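Local coordinates for protein maleylacetate reductase (Agrobacterium tumefaciens, PDB 3HL0) that catalyses the NAD-dependent reduction of maleylacetate to 3-oxoadipate, very probably as a step in the breakdown of gamma-resorcylate, at residues I165-G170 and P206-A211. Residues are numbered along the deposited sequence; the frame is centred on the assembly and turned at random.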
loop_
_atom_site.group_PDB
_atom_site.type_symbol
_atom_site.label_atom_id
_atom_site.label_comp_id
_atom_site.label_asym_id
_atom_site.label_seq_id
_atom_site.Cartn_x
_atom_site.Cartn_y
_atom_site.Cartn_z
ATOM N N ILE A 165 -6.637 -6.725 -3.091
ATOM C CA ILE A 165 -6.508 -6.796 -1.618
ATOM C C ILE A 165 -7.669 -7.625 -1.005
ATOM O O ILE A 165 -7.481 -8.304 0.030
ATOM C CB ILE A 165 -6.301 -5.429 -0.897
ATOM C CG1 ILE A 165 -6.045 -5.631 0.576
ATOM C CG2 ILE A 165 -7.501 -4.485 -1.100
ATOM C CD1 ILE A 165 -4.760 -6.336 0.826
ATOM N N SER A 166 -8.833 -7.611 -1.651
ATOM C CA SER A 166 -9.939 -8.488 -1.169
ATOM C C SER A 166 -9.478 -9.961 -1.180
ATOM O O SER A 166 -9.729 -10.722 -0.196
ATOM C CB SER A 166 -11.240 -8.335 -2.015
ATOM O OG SER A 166 -11.743 -7.001 -1.843
HETATM N N MSE A 167 -8.787 -10.371 -2.249
HETATM C CA MSE A 167 -8.330 -11.764 -2.373
HETATM C C MSE A 167 -7.216 -12.071 -1.362
HETATM O O MSE A 167 -7.274 -13.088 -0.669
HETATM C CB MSE A 167 -7.849 -12.066 -3.786
HETATM C CG MSE A 167 -8.914 -11.873 -4.890
HETATM SE SE MSE A 167 -10.574 -12.835 -4.646
HETATM C CE MSE A 167 -11.666 -11.451 -3.935
ATOM N N THR A 168 -6.216 -11.196 -1.260
ATOM C CA THR A 168 -5.090 -11.526 -0.366
ATOM C C THR A 168 -5.498 -11.359 1.108
ATOM O O THR A 168 -5.099 -12.182 1.962
ATOM C CB THR A 168 -3.814 -10.716 -0.672
ATOM O OG1 THR A 168 -4.181 -9.326 -0.690
ATOM C CG2 THR A 168 -3.312 -11.129 -2.046
ATOM N N SER A 169 -6.312 -10.348 1.426
ATOM C CA SER A 169 -6.792 -10.228 2.787
ATOM C C SER A 169 -7.684 -11.433 3.120
ATOM O O SER A 169 -7.651 -11.926 4.261
ATOM C CB SER A 169 -7.591 -8.910 2.938
ATOM O OG SER A 169 -8.008 -8.717 4.331
ATOM N N GLY A 170 -8.462 -11.925 2.138
ATOM C CA GLY A 170 -9.336 -13.111 2.364
ATOM C C GLY A 170 -8.467 -14.314 2.674
ATOM O O GLY A 170 -8.787 -15.108 3.562
ATOM N N PRO A 206 -14.314 -16.283 -4.644
ATOM C CA PRO A 206 -14.405 -16.353 -6.126
ATOM C C PRO A 206 -15.542 -15.511 -6.683
ATOM O O PRO A 206 -15.417 -14.947 -7.803
ATOM C CB PRO A 206 -14.677 -17.838 -6.396
ATOM C CG PRO A 206 -14.028 -18.531 -5.199
ATOM C CD PRO A 206 -14.423 -17.630 -4.052
ATOM N N VAL A 207 -16.641 -15.410 -5.927
ATOM C CA VAL A 207 -17.774 -14.547 -6.307
ATOM C C VAL A 207 -17.452 -13.081 -6.200
ATOM O O VAL A 207 -17.732 -12.287 -7.130
ATOM C CB VAL A 207 -19.045 -14.885 -5.512
ATOM C CG1 VAL A 207 -20.246 -13.980 -5.979
ATOM C CG2 VAL A 207 -19.384 -16.362 -5.739
ATOM N N VAL A 208 -16.821 -12.691 -5.095
ATOM C CA VAL A 208 -16.346 -11.319 -4.921
ATOM C C VAL A 208 -15.393 -10.885 -6.061
ATOM O O VAL A 208 -15.462 -9.732 -6.521
ATOM C CB VAL A 208 -15.672 -11.132 -3.505
ATOM C CG1 VAL A 208 -14.961 -9.785 -3.430
ATOM C CG2 VAL A 208 -16.759 -11.237 -2.444
ATOM N N ARG A 209 -14.547 -11.806 -6.533
ATOM C CA ARG A 209 -13.556 -11.466 -7.566
ATOM C C ARG A 209 -14.291 -11.009 -8.837
ATOM O O ARG A 209 -13.917 -9.976 -9.435
ATOM C CB ARG A 209 -12.667 -12.646 -7.881
ATOM C CG ARG A 209 -11.513 -12.237 -8.769
ATOM C CD ARG A 209 -10.818 -13.453 -9.323
ATOM N NE ARG A 209 -9.785 -12.973 -10.228
ATOM C CZ ARG A 209 -8.948 -13.744 -10.927
ATOM N NH1 ARG A 209 -9.002 -15.063 -10.839
ATOM N NH2 ARG A 209 -8.028 -13.180 -11.718
ATOM N N GLN A 210 -15.341 -11.746 -9.193
ATOM C CA GLN A 210 -16.096 -11.484 -10.431
ATOM C C GLN A 210 -17.113 -10.355 -10.243
ATOM O O GLN A 210 -17.469 -9.622 -11.200
ATOM C CB GLN A 210 -16.693 -12.784 -11.000
ATOM C CG GLN A 210 -17.788 -13.466 -10.163
ATOM C CD GLN A 210 -17.933 -14.969 -10.456
ATOM O OE1 GLN A 210 -17.065 -15.573 -11.101
ATOM N NE2 GLN A 210 -19.034 -15.580 -9.969
ATOM N N ALA A 211 -17.582 -10.174 -9.020
ATOM C CA ALA A 211 -18.593 -9.161 -8.777
ATOM C C ALA A 211 -18.358 -8.491 -7.437
ATOM O O ALA A 211 -19.003 -8.848 -6.449
ATOM C CB ALA A 211 -19.993 -9.775 -8.844
#
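Between segments 165-170 and 206-211, on helix 163-180 and at the end of helix 188-210, the nearest CA atoms are those of Met167 and Arg209, 7.4 Å apart. The two short segments run almost antiparallel, at 166°, and their axes approach to 10.0 Å at the closest point. At such a spacing a long, flexible side chain can close most of the gap, and here Met167, present as selenomethionine, does so. Its CB does not aim straight at the other helix; bends at chi2 and again at chi3 (99°) bring the end of the chain across. The terminal CE lies 3.7 Å from CG1 of Val208, and the two side chains run past one another, pointing opposite ways. CG1 of Val208 is placed for this by standing opposite the backbone N (chi1 170°). One atom back along the selenomethionine, SE rests 3.9 Å from CB of Arg209, whose side chain runs roughly perpendicular to it. The arginine thus lends its aliphatic root to the contact, while its extended chain carries the guanidinium on to the carbonyl of Arg299, to which NH1 is hydrogen-bonded. A lighter touch comes from Ser166, whose CB is 4.2 Å from CG1 of Val208; its OG is hydrogen-bonded to the carbonyl O of Pro162 and to NH1 of Arg218. No hydrogen bond joins the two segments, so apolar contact does the work. Leu300 of helix 289-300 also meets Met167, and Ala217 of helix 215-234 meets Val208, extending the buried layer. The arrangement is an antiparallel helix-helix packing within the all-helical C-terminal part of the iron-containing alcohol dehydrogenase fold, joining the C-terminal end of helix 188-210 to the first turns of helix 163-180, where the Ser166 side chain lies about 7 Å from the bound NAD.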